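Local coordinates for oxaloacetate acetyl hydrolase (Cryphonectria parasitica, PDB 3LYE), which is a four-chain fungal enzyme of the phosphoenolpyruvate phosphomutase family, built on a TIM-type barrel of parallel strands and surrounding helices, at residues R107-Y112 with R150-T155; D73-A78 with I113-A118; G55-R60 with A67-H72. All coordinates share one frame; numbering follows the deposited sequence.

Interaction 1 (R107-Y112 with R150-T155); sequences RTVEHY and RAAVAT
Val109 carries the apolar part of this contact, putting one methyl on each of two residues of the facing helix. Its CG2 lies 3.7 Å from Ala152 CB, while CG1 comes within 3.9 Å of Thr155 CG2. The side chains of Val109 and Thr155 run past each other in opposite directions, so they meet along their flanks. Thr155 CG2 reaches further, over the backbone of the next residue, 3.8 Å from Glu110 N, and it also touches the CB of Glu110. The Glu110 chain then extends away from this methyl.

The two helices, 102-114 and 142-158, are neighbours on the outside of the barrel; they follow strands 91-94 and 119-122 respectively. Their short segments run in roughly the same direction, crossing at -36° with axes 8.8 Å apart at closest approach. Behind the contact, Val109 packs on Met95 and Ala152 on Leu165 of strand 164-169, while Glu110 packs on Pro86 of the second subunit.

The polar interaction stays within one helix. Thr155 OG1, beside its own backbone N (chi1 -60°), bonds back to Ala151 O at 2.9 Å, and this same rotation presents CG2 to the partner helix. Ala151 O also accepts from Thr155 N at 3.1 Å, the two donors arriving from opposite faces of the carbonyl plane.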
# COMPACT_ATOMS: atom_id res chain seq x y z
N ARG A 107 7.81 5.44 15.53
CA ARG A 107 7.07 5.59 14.28
C ARG A 107 5.76 4.81 14.34
O ARG A 107 4.75 5.29 13.92
CB ARG A 107 7.94 5.09 13.13
CG ARG A 107 7.28 5.28 11.77
CD ARG A 107 8.29 4.97 10.68
NE ARG A 107 7.72 5.07 9.33
CZ ARG A 107 7.53 6.22 8.69
NH1 ARG A 107 7.90 7.36 9.24
NH2 ARG A 107 6.95 6.22 7.50
N THR A 108 5.82 3.60 14.88
CA THR A 108 4.65 2.75 14.99
C THR A 108 3.59 3.41 15.87
O THR A 108 2.43 3.49 15.51
CB THR A 108 5.05 1.36 15.55
OG1 THR A 108 5.94 0.70 14.63
CG2 THR A 108 3.82 0.49 15.74
N VAL A 109 4.00 3.89 17.05
CA VAL A 109 3.06 4.52 17.94
C VAL A 109 2.47 5.76 17.27
O VAL A 109 1.27 5.98 17.36
CB VAL A 109 3.71 4.82 19.33
CG1 VAL A 109 2.75 5.65 20.18
CG2 VAL A 109 4.08 3.52 20.02
N GLU A 110 3.31 6.57 16.64
CA GLU A 110 2.82 7.78 15.99
C GLU A 110 1.80 7.42 14.92
O GLU A 110 0.77 8.08 14.81
CB GLU A 110 4.01 8.49 15.40
CG GLU A 110 3.72 9.70 14.57
CD GLU A 110 5.00 10.28 14.02
OE1 GLU A 110 5.93 9.49 13.69
OE2 GLU A 110 5.08 11.51 13.94
N HIS A 111 2.11 6.44 14.07
CA HIS A 111 1.21 6.03 13.00
C HIS A 111 -0.12 5.47 13.54
O HIS A 111 -1.18 5.76 13.02
CB HIS A 111 1.90 5.06 12.06
CG HIS A 111 2.88 5.73 11.15
ND1 HIS A 111 2.93 5.49 9.80
CD2 HIS A 111 3.83 6.66 11.39
CE1 HIS A 111 3.86 6.25 9.25
NE2 HIS A 111 4.40 6.99 10.19
N TYR A 112 -0.03 4.68 14.60
CA TYR A 112 -1.22 4.13 15.22
C TYR A 112 -2.06 5.29 15.76
O TYR A 112 -3.29 5.34 15.57
CB TYR A 112 -0.89 3.13 16.33
CG TYR A 112 -0.64 1.71 15.88
CD1 TYR A 112 -0.13 1.41 14.61
CD2 TYR A 112 -0.86 0.67 16.76
CE1 TYR A 112 0.13 0.10 14.25
CE2 TYR A 112 -0.60 -0.62 16.41
CZ TYR A 112 -0.12 -0.91 15.14
OH TYR A 112 0.15 -2.23 14.80
N ARG A 150 10.01 3.05 26.67
CA ARG A 150 10.36 4.46 26.76
C ARG A 150 10.08 5.20 25.47
O ARG A 150 9.54 6.30 25.49
CB ARG A 150 11.87 4.56 27.10
CG ARG A 150 12.40 5.80 27.69
CD ARG A 150 13.84 5.59 28.22
NE ARG A 150 13.90 4.68 29.37
CZ ARG A 150 14.65 3.58 29.45
NH1 ARG A 150 15.44 3.21 28.47
NH2 ARG A 150 14.60 2.85 30.54
N ALA A 151 10.48 4.60 24.36
CA ALA A 151 10.24 5.22 23.07
C ALA A 151 8.74 5.42 22.80
O ALA A 151 8.30 6.45 22.32
CB ALA A 151 10.90 4.42 21.95
N ALA A 152 7.97 4.39 23.11
CA ALA A 152 6.54 4.42 22.92
C ALA A 152 5.85 5.48 23.79
O ALA A 152 5.04 6.27 23.28
CB ALA A 152 5.95 3.05 23.17
N VAL A 153 6.17 5.53 25.07
CA VAL A 153 5.59 6.48 25.99
C VAL A 153 5.97 7.90 25.59
O VAL A 153 5.13 8.80 25.59
CB VAL A 153 6.01 6.16 27.43
CG1 VAL A 153 5.61 7.29 28.38
CG2 VAL A 153 5.37 4.90 27.88
N ALA A 154 7.24 8.13 25.27
CA ALA A 154 7.64 9.48 24.88
C ALA A 154 6.84 9.95 23.68
O ALA A 154 6.52 11.15 23.58
CB ALA A 154 9.12 9.55 24.59
N THR A 155 6.58 9.04 22.74
CA THR A 155 5.82 9.41 21.56
C THR A 155 4.39 9.80 21.88
O THR A 155 3.90 10.84 21.41
CB THR A 155 5.80 8.27 20.54
OG1 THR A 155 7.13 7.96 20.14
CG2 THR A 155 5.01 8.64 19.28

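Interaction 2 (D73-A78 with I113-A118); sequences DMRDNA and IRSGVA
Ser115 OG sits at the edge of the Arg75 guanidinium, close to its plane, where it faces NE and NH1 together. Arg75 NE donates to Ser115 OG over 2.8 Å at an N-H...O angle of 154°; the bond from Arg75 NH1 to the same oxygen, at 3.2 Å, is weak and more bent. The second flat group, the Arg114 guanidinium, approaches obliquely, its plane turned 74° from that of Arg75.

The serine lies where helix 102-114 ends in a Schellman motif. Gly116, with positive phi, is the C-prime residue; Gly116 N bonds to Ile113 O and Val117 N turns back to Tyr112 O, after which the chain leads into strand 119-122 of the barrel. Helix 71-82 packs against this helix end, and Arg75 reaches across to it: CG is anti to the backbone N (chi1 -177°) and the chain bends at chi2.

His111 O and Asp79 OD2 of the same chain are also hydrogen-bond partners of the serine oxygen, which has one proton to offer; the helix end is consequently joined to helix 71-82 through more than the arginine. Arg75 NH1 and Arg114 NH1 stand 3.9 Å apart, but Asp79 OD1 of the second subunit forms salt bridges with both Arg114 NH1 and Arg75 NH2. That shared carboxylate probably offsets the nearness of the two positive charges and draws both arginines into the subunit interface.

The rest of the contact is buried and apolar: Ala78 packs on Met51 of strand 49-51, and Val117 on Tyr112. Across the segments a single pair of methyls meets, Val117 CG2 touching Ala78 CB at 3.8 Å.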
# COMPACT_ATOMS: atom_id res chain seq x y z
N ASP A 73 1.77 -3.27 7.05
CA ASP A 73 0.63 -4.16 7.10
C ASP A 73 -0.27 -3.95 8.30
O ASP A 73 -1.49 -3.97 8.23
CB ASP A 73 1.12 -5.61 7.11
CG ASP A 73 2.12 -5.88 6.01
OD1 ASP A 73 1.69 -5.96 4.86
OD2 ASP A 73 3.33 -6.07 6.32
N MET A 74 0.39 -3.80 9.43
CA MET A 74 -0.33 -3.59 10.68
C MET A 74 -1.04 -2.27 10.75
O MET A 74 -2.21 -2.21 11.12
CB MET A 74 0.63 -3.80 11.86
CG MET A 74 1.18 -5.21 11.94
SD MET A 74 -0.03 -6.50 12.29
CE MET A 74 -0.37 -6.12 14.01
N ARG A 75 -0.37 -1.21 10.36
CA ARG A 75 -1.00 0.09 10.38
C ARG A 75 -2.13 0.12 9.37
O ARG A 75 -3.19 0.66 9.64
CB ARG A 75 0.00 1.20 10.08
CG ARG A 75 -0.64 2.57 10.18
CD ARG A 75 -0.18 3.60 9.23
NE ARG A 75 -1.00 4.81 9.39
CZ ARG A 75 -0.90 5.90 8.63
NH1 ARG A 75 -1.71 6.96 8.80
NH2 ARG A 75 0.01 5.92 7.67
N ASP A 76 -1.92 -0.44 8.18
CA ASP A 76 -3.00 -0.39 7.21
C ASP A 76 -4.25 -1.10 7.69
O ASP A 76 -5.36 -0.61 7.51
CB ASP A 76 -2.56 -0.96 5.87
CG ASP A 76 -1.73 0.03 5.07
OD1 ASP A 76 -1.35 -0.32 3.94
OD2 ASP A 76 -1.48 1.16 5.57
N ASN A 77 -4.09 -2.26 8.31
CA ASN A 77 -5.27 -2.98 8.79
C ASN A 77 -5.91 -2.25 9.95
O ASN A 77 -7.13 -2.19 10.04
CB ASN A 77 -4.89 -4.42 9.14
CG ASN A 77 -6.02 -5.40 8.94
OD1 ASN A 77 -6.82 -5.27 8.02
ND2 ASN A 77 -6.05 -6.42 9.76
N ALA A 78 -5.11 -1.70 10.85
CA ALA A 78 -5.66 -1.00 12.00
C ALA A 78 -6.35 0.29 11.60
O ALA A 78 -7.37 0.62 12.15
CB ALA A 78 -4.56 -0.74 13.04
N ILE A 113 -1.43 6.22 16.46
CA ILE A 113 -2.16 7.36 17.00
C ILE A 113 -2.87 8.16 15.90
O ILE A 113 -4.05 8.49 16.03
CB ILE A 113 -1.21 8.26 17.83
CG1 ILE A 113 -0.94 7.58 19.18
CG2 ILE A 113 -1.77 9.66 18.08
CD1 ILE A 113 0.17 8.22 19.98
N ARG A 114 -2.12 8.48 14.85
CA ARG A 114 -2.64 9.23 13.69
C ARG A 114 -3.82 8.52 13.04
O ARG A 114 -4.73 9.17 12.51
CB ARG A 114 -1.53 9.38 12.60
CG ARG A 114 -0.57 10.44 12.94
CD ARG A 114 0.71 10.42 12.12
NE ARG A 114 0.51 10.15 10.72
CZ ARG A 114 1.49 9.85 9.88
NH1 ARG A 114 1.17 9.57 8.62
NH2 ARG A 114 2.75 9.85 10.29
N SER A 115 -3.75 7.20 13.06
CA SER A 115 -4.78 6.35 12.46
C SER A 115 -5.98 6.09 13.35
O SER A 115 -6.81 5.26 13.04
CB SER A 115 -4.18 5.02 12.01
OG SER A 115 -3.36 5.18 10.86
N GLY A 116 -6.07 6.77 14.48
CA GLY A 116 -7.20 6.62 15.38
C GLY A 116 -7.21 5.38 16.24
O GLY A 116 -8.23 5.09 16.85
N VAL A 117 -6.08 4.69 16.31
CA VAL A 117 -6.02 3.50 17.14
C VAL A 117 -6.03 3.94 18.61
O VAL A 117 -5.42 4.93 18.99
CB VAL A 117 -4.79 2.68 16.80
CG1 VAL A 117 -4.67 1.46 17.69
CG2 VAL A 117 -4.79 2.27 15.33
N ALA A 118 -6.79 3.22 19.42
CA ALA A 118 -6.96 3.56 20.84
C ALA A 118 -5.85 3.15 21.76
O ALA A 118 -5.56 3.83 22.77
CB ALA A 118 -8.28 3.04 21.36

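Interaction 3 (G55-R60 with A67-H72); sequences GTTASR and AIAQLH
Thr57 points from helix 53-61 at Ala69, and its side chain can be followed outward atom by atom. CB stands about 4.4 Å from Ala69 CB. At the branch, CG2 lies anti to the backbone N and is loosely placed beside the chain of Ile68, 4.4 Å from its CB. OG1 takes the other direction, beside the backbone N (chi1 -56°), and this brings it to 3.3 Å from the methyl carbon Ala69 CB.

The same hydroxyl has two polar partners. Within its own helix it bonds to Gly53 O, one turn back. A water also donates to Thr57 OG1 at 2.8 Å and accepts from Ala69 N at 3.0 Å, thereby bridging the helix and the loop; Ile68 N is a further 2.9 Å neighbour of this water.

The contact folds the connection between two successive barrel helices, 53-61 and 71-82, back on the first of them. Gln70 takes the N-cap position of the second, its backbone N bonded to Asp73 OD2. Nearby, Ile68 packs on Arg107 of the third subunit, and His72 stacks with His72 of that subunit.

Bonded to both Gly53 O and the water, the Thr57 hydroxyl serves as donor and acceptor: the loop is tied to the helix through solvent, while direct contact is made by carbon atoms against the threonine.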
# COMPACT_ATOMS: atom_id res chain seq x y z
N GLY A 55 -4.00 -12.80 12.95
CA GLY A 55 -5.12 -12.71 12.04
C GLY A 55 -4.80 -11.76 10.89
O GLY A 55 -5.15 -12.04 9.73
N THR A 56 -4.18 -10.63 11.20
CA THR A 56 -3.81 -9.70 10.15
C THR A 56 -2.87 -10.41 9.16
O THR A 56 -3.02 -10.30 7.94
CB THR A 56 -3.21 -8.43 10.68
OG1 THR A 56 -4.09 -7.73 11.57
CG2 THR A 56 -2.65 -7.64 9.71
N THR A 57 -1.92 -11.17 9.70
CA THR A 57 -0.97 -11.87 8.86
C THR A 57 -1.64 -12.94 7.99
O THR A 57 -1.37 -13.04 6.79
CB THR A 57 0.17 -12.48 9.69
OG1 THR A 57 0.79 -11.44 10.48
CG2 THR A 57 1.24 -13.04 8.81
N ALA A 58 -2.50 -13.73 8.61
CA ALA A 58 -3.17 -14.77 7.87
C ALA A 58 -4.07 -14.22 6.80
O ALA A 58 -4.10 -14.75 5.67
CB ALA A 58 -3.98 -15.62 8.83
N SER A 59 -4.84 -13.19 7.14
CA SER A 59 -5.80 -12.65 6.19
C SER A 59 -5.22 -11.74 5.12
O SER A 59 -5.52 -11.92 3.94
CB SER A 59 -6.90 -11.97 6.98
OG SER A 59 -7.93 -11.44 6.15
N ARG A 60 -4.42 -10.77 5.53
CA ARG A 60 -3.84 -9.87 4.56
C ARG A 60 -2.69 -10.43 3.79
O ARG A 60 -2.47 -10.03 2.63
CB ARG A 60 -3.40 -8.57 5.21
CG ARG A 60 -4.54 -7.74 5.58
CD ARG A 60 -4.08 -6.38 6.10
NE ARG A 60 -3.29 -5.60 5.14
CZ ARG A 60 -3.78 -4.62 4.38
NH1 ARG A 60 -3.00 -3.94 3.54
NH2 ARG A 60 -5.06 -4.31 4.46
N ALA A 67 6.59 -12.95 12.30
CA ALA A 67 7.18 -11.63 12.05
C ALA A 67 7.26 -11.31 10.57
O ALA A 67 8.22 -10.72 10.08
CB ALA A 67 8.53 -11.50 12.71
N ILE A 68 6.22 -11.69 9.85
CA ILE A 68 6.10 -11.47 8.40
C ILE A 68 5.38 -10.13 8.21
O ILE A 68 5.75 -9.33 7.33
CB ILE A 68 5.48 -12.67 7.70
CG1 ILE A 68 6.47 -13.86 7.78
CG2 ILE A 68 5.16 -12.32 6.27
CD1 ILE A 68 5.89 -15.18 7.41
N ALA A 69 4.31 -9.89 8.94
CA ALA A 69 3.64 -8.60 8.86
C ALA A 69 4.59 -7.57 9.50
O ALA A 69 5.15 -7.83 10.58
CB ALA A 69 2.33 -8.62 9.58
N GLN A 70 4.74 -6.42 8.86
CA GLN A 70 5.59 -5.34 9.38
C GLN A 70 4.71 -4.12 9.63
O GLN A 70 3.46 -4.21 9.58
CB GLN A 70 6.78 -5.07 8.47
CG GLN A 70 7.60 -6.34 8.24
CD GLN A 70 8.94 -6.13 7.61
OE1 GLN A 70 9.96 -6.60 8.11
NE2 GLN A 70 8.94 -5.53 6.50
N LEU A 71 5.31 -2.98 9.90
CA LEU A 71 4.52 -1.80 10.20
C LEU A 71 3.47 -1.45 9.17
O LEU A 71 2.33 -1.18 9.52
CB LEU A 71 5.40 -0.57 10.48
CG LEU A 71 4.63 0.73 10.72
CD1 LEU A 71 3.70 0.59 11.88
CD2 LEU A 71 5.62 1.86 10.92
N HIS A 72 3.82 -1.48 7.89
CA HIS A 72 2.86 -1.11 6.89
C HIS A 72 1.60 -1.96 6.95
O HIS A 72 0.49 -1.43 6.86
CB HIS A 72 3.49 -1.20 5.47
CG HIS A 72 2.47 -1.17 4.36
ND1 HIS A 72 1.90 -2.31 3.83
CD2 HIS A 72 1.90 -0.13 3.71
CE1 HIS A 72 1.03 -1.97 2.89
NE2 HIS A 72 1.02 -0.65 2.79
O HOH W 1 3.54 -11.83 11.04

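How the interactions relate
Along the chain interaction 3 comes first and closes before the others open; interactions 2 and 1 then interlace, in the order 73-78, 107-112, 113-118, 150-155, with 107-112 and 113-118 adjoining on helix 102-114 and its end. Helix 71-82 similarly joins interactions 3 and 2. The centres of interactions 1 and 2 lie 12 Å apart. Those of interactions 2 and 3 are separated by 13 Å. Interactions 1 and 3 are the most distant pair, with centres 19 Å apart. Direct touches connect them: Asn77 ND2 probably bonds to Thr56 OG1, and Leu71 packs on Thr108. Together they join four successive outer helices of the barrel, 53-61, 71-82, 102-114 and 142-158, which also meet neighbouring subunits.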